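Novel immune-type receptor 11 (Ictalurus punctatus, PDB 2QTE) is an immunoglobulin V-type receptor of channel catfish from the NITR family, whose members include a mediator of allogeneic recognition, and probably acts in immune recognition. Local coordinates at residues M19-S24 and F103-R108. The protein carries 1 engineered substitution. Sequence-based numbering, arbitrary orientation.
Sequences MECSMS and FTSGTR
Met-19 lays the outer part of its side chain obliquely across Thr-107, with SD 3.7 Å from the methyl CG2. Its CG sits beside the backbone N (chi1 -53°), and the chain runs extended as far as SD and bends there, which brings CG and SD against the methyl side of the threonine. Thr-107 holds CG2 anti to its own backbone N, which leaves OG1 beside that N, on the side where two ordered waters sit. One of them, at 2.7 Å from OG1, donates to Glu-20 O, and the other reaches Glu-20 N through a weak bond. Further along, Ser-105 OG stands 3.6 Å from Cys-21 CA, and a water 2.7 Å from this hydroxyl accepts from Ser-22 N. Thr-104 OG1 repeats the scheme, its water lying 2.6 Å away and donating to Ser-22 O. The V-set disulfide ties Cys-21 to Cys-93, in the strand next to 103-108, and Cys-21 also touches Trp-34. Backbone bonds tie Met-19 and Cys-21 to the facing sheet, where the Met-19 side chain touches Leu-78 and Ile-80 of strand 76-80. An alanine in place of Met-19 would probably open a gap beside the Thr-107 methyl and lose the packing onto Leu-78 and Ile-80. No direct hydrogen bond joins the two segments; the thioether-methyl contact and the bridging waters link them instead, and the waters give Glu-20 O, Ser-22 N and Ser-22 O partners, with Glu-20 N only weakly held.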
ATOM      1  N   MET A  19      14.439  -6.066   7.414  1.00 18.58           N
ATOM      2  CA  MET A  19      13.880  -5.906   6.065  1.00 20.45           C
ATOM      3  C   MET A  19      14.430  -4.604   5.493  1.00 19.48           C
ATOM      4  O   MET A  19      14.400  -3.575   6.130  1.00 17.70           O
ATOM      5  CB  MET A  19      12.357  -5.909   6.094  1.00 15.72           C
ATOM      6  CG  MET A  19      11.819  -7.086   6.793  1.00 15.28           C
ATOM      7  SD  MET A  19      10.047  -7.168   7.039  1.00 16.62           S
ATOM      8  CE  MET A  19       9.820  -6.296   8.609  1.00 11.73           C
ATOM      9  N   GLU A  20      14.918  -4.670   4.273  1.00 22.11           N
ATOM     10  CA  GLU A  20      15.739  -3.645   3.691  1.00 26.87           C
ATOM     11  C   GLU A  20      14.973  -2.691   2.771  1.00 28.66           C
ATOM     12  O   GLU A  20      14.022  -3.089   2.121  1.00 27.00           O
ATOM     13  CB  GLU A  20      16.824  -4.335   2.883  1.00 35.09           C
ATOM     14  CG  GLU A  20      17.981  -4.900   3.706  1.00 44.89           C
ATOM     15  CD  GLU A  20      17.865  -6.385   3.966  1.00 52.69           C
ATOM     16  OE1 GLU A  20      18.538  -6.881   4.913  1.00 53.97           O
ATOM     17  OE2 GLU A  20      17.106  -7.063   3.229  1.00 52.01           O
ATOM     18  N   CYS A  21      15.376  -1.429   2.750  1.00 26.01           N
ATOM     19  CA  CYS A  21      14.895  -0.468   1.780  1.00 26.14           C
ATOM     20  C   CYS A  21      16.066   0.474   1.513  1.00 27.87           C
ATOM     21  O   CYS A  21      16.631   1.012   2.452  1.00 29.23           O
ATOM     22  CB  CYS A  21      13.730   0.320   2.345  1.00 25.40           C
ATOM     23  SG  CYS A  21      13.064   1.634   1.271  1.00 25.85           S
ATOM     24  N   SER A  22      16.443   0.668   0.251  1.00 30.90           N
ATOM     25  CA  SER A  22      17.569   1.566  -0.054  1.00 35.82           C
ATOM     26  C   SER A  22      17.156   3.036  -0.050  1.00 38.41           C
ATOM     27  O   SER A  22      15.995   3.386  -0.293  1.00 38.77           O
ATOM     28  CB  SER A  22      18.297   1.153  -1.342  1.00 41.56           C
ATOM     29  OG  SER A  22      19.372   2.044  -1.654  1.00 45.36           O
ATOM     30  N   MET A  23      18.124   3.892   0.244  1.00 39.73           N
ATOM     31  CA  MET A  23      17.923   5.320   0.402  1.00 43.21           C
ATOM     32  C   MET A  23      18.456   6.047  -0.840  1.00 47.77           C
ATOM     33  O   MET A  23      18.021   7.161  -1.161  1.00 49.68           O
ATOM     34  CB  MET A  23      18.682   5.787   1.661  1.00 43.57           C
ATOM     35  CG  MET A  23      18.325   7.139   2.194  1.00 42.71           C
ATOM     36  SD  MET A  23      16.740   7.082   3.003  1.00 48.30           S
ATOM     37  CE  MET A  23      17.183   7.002   4.738  1.00 43.50           C
ATOM     38  N   SER A  24      19.383   5.405  -1.548  1.00 51.53           N
ATOM     39  CA  SER A  24      20.164   6.101  -2.573  1.00 56.29           C
ATOM     40  C   SER A  24      19.299   7.014  -3.454  1.00 59.38           C
ATOM     41  O   SER A  24      19.658   8.179  -3.672  1.00 56.21           O
ATOM     42  CB  SER A  24      21.054   5.144  -3.384  1.00 55.65           C
ATOM     43  OG  SER A  24      20.533   3.817  -3.461  1.00 53.18           O
ATOM     44  N   PHE A 103       6.139   2.711  -4.133  1.00 21.49           N
ATOM     45  CA  PHE A 103       6.828   1.748  -3.253  1.00 19.36           C
ATOM     46  C   PHE A 103       7.966   1.139  -4.004  1.00 22.97           C
ATOM     47  O   PHE A 103       7.760   0.608  -5.087  1.00 24.48           O
ATOM     48  CB  PHE A 103       5.860   0.638  -2.825  1.00 16.72           C
ATOM     49  CG  PHE A 103       4.701   1.126  -1.996  1.00 18.85           C
ATOM     50  CD1 PHE A 103       4.885   1.464  -0.657  1.00 16.11           C
ATOM     51  CD2 PHE A 103       3.430   1.270  -2.544  1.00 15.71           C
ATOM     52  CE1 PHE A 103       3.829   1.917   0.106  1.00 14.90           C
ATOM     53  CE2 PHE A 103       2.365   1.697  -1.773  1.00 20.97           C
ATOM     54  CZ  PHE A 103       2.567   2.044  -0.459  1.00 15.17           C
ATOM     55  N   THR A 104       9.176   1.202  -3.440  1.00 26.19           N
ATOM     56  CA  THR A 104      10.374   0.778  -4.137  1.00 25.04           C
ATOM     57  C   THR A 104      10.911  -0.575  -3.714  1.00 26.27           C
ATOM     58  O   THR A 104      11.795  -1.115  -4.378  1.00 29.25           O
ATOM     59  CB  THR A 104      11.504   1.817  -4.020  1.00 27.32           C
ATOM     60  OG1 THR A 104      11.728   2.119  -2.639  1.00 30.54           O
ATOM     61  CG2 THR A 104      11.127   3.071  -4.731  1.00 30.17           C
ATOM     62  N   SER A 105      10.391  -1.121  -2.614  1.00 24.47           N
ATOM     63  CA  SER A 105      10.736  -2.472  -2.154  1.00 21.69           C
ATOM     64  C   SER A 105       9.724  -2.966  -1.118  1.00 19.90           C
ATOM     65  O   SER A 105       8.901  -2.195  -0.606  1.00 16.85           O
ATOM     66  CB  SER A 105      12.174  -2.542  -1.626  1.00 22.57           C
ATOM     67  OG  SER A 105      12.441  -1.567  -0.619  1.00 32.35           O
ATOM     68  N   GLY A 106       9.746  -4.251  -0.832  1.00 17.49           N
ATOM     69  CA  GLY A 106       8.916  -4.750   0.266  1.00 15.71           C
ATOM     70  C   GLY A 106       9.268  -6.165   0.606  1.00 18.45           C
ATOM     71  O   GLY A 106       9.984  -6.826  -0.141  1.00 22.06           O
ATOM     72  N   THR A 107       8.741  -6.653   1.724  1.00 16.34           N
ATOM     73  CA  THR A 107       9.079  -7.979   2.194  1.00 15.68           C
ATOM     74  C   THR A 107       7.811  -8.577   2.704  1.00 12.80           C
ATOM     75  O   THR A 107       7.032  -7.929   3.368  1.00 14.69           O
ATOM     76  CB  THR A 107      10.117  -7.909   3.350  1.00 16.16           C
ATOM     77  OG1 THR A 107      11.357  -7.443   2.827  1.00 23.07           O
ATOM     78  CG2 THR A 107      10.350  -9.271   3.995  1.00 17.36           C
ATOM     79  N   ARG A 108       7.614  -9.842   2.382  1.00 14.69           N
ATOM     80  CA  ARG A 108       6.552 -10.609   2.960  1.00 16.09           C
ATOM     81  C   ARG A 108       7.196 -11.470   4.041  1.00 14.74           C
ATOM     82  O   ARG A 108       7.952 -12.381   3.733  1.00 18.29           O
ATOM     83  CB  ARG A 108       5.925 -11.520   1.936  1.00 19.55           C
ATOM     84  CG  ARG A 108       4.772 -12.358   2.591  1.00 24.20           C
ATOM     85  CD  ARG A 108       3.732 -12.791   1.544  1.00 23.81           C
ATOM     86  NE  ARG A 108       4.390 -13.531   0.464  1.00 29.38           N
ATOM     87  CZ  ARG A 108       4.769 -14.805   0.550  1.00 24.76           C
ATOM     88  NH1 ARG A 108       4.547 -15.515   1.643  1.00 29.25           N
ATOM     89  NH2 ARG A 108       5.355 -15.374  -0.474  1.00 30.24           N
TER
HETATM   90  O   HOH W   1      13.865  -7.646   2.906  1.00 23.50           O
HETATM   91  O   HOH W   2      12.030  -5.190   1.602  1.00 30.88           O
HETATM   92  O   HOH W   3      14.246   2.207  -1.954  1.00 37.98           O
HETATM   93  O   HOH W   4      14.599  -0.492  -1.722  1.00 40.71           O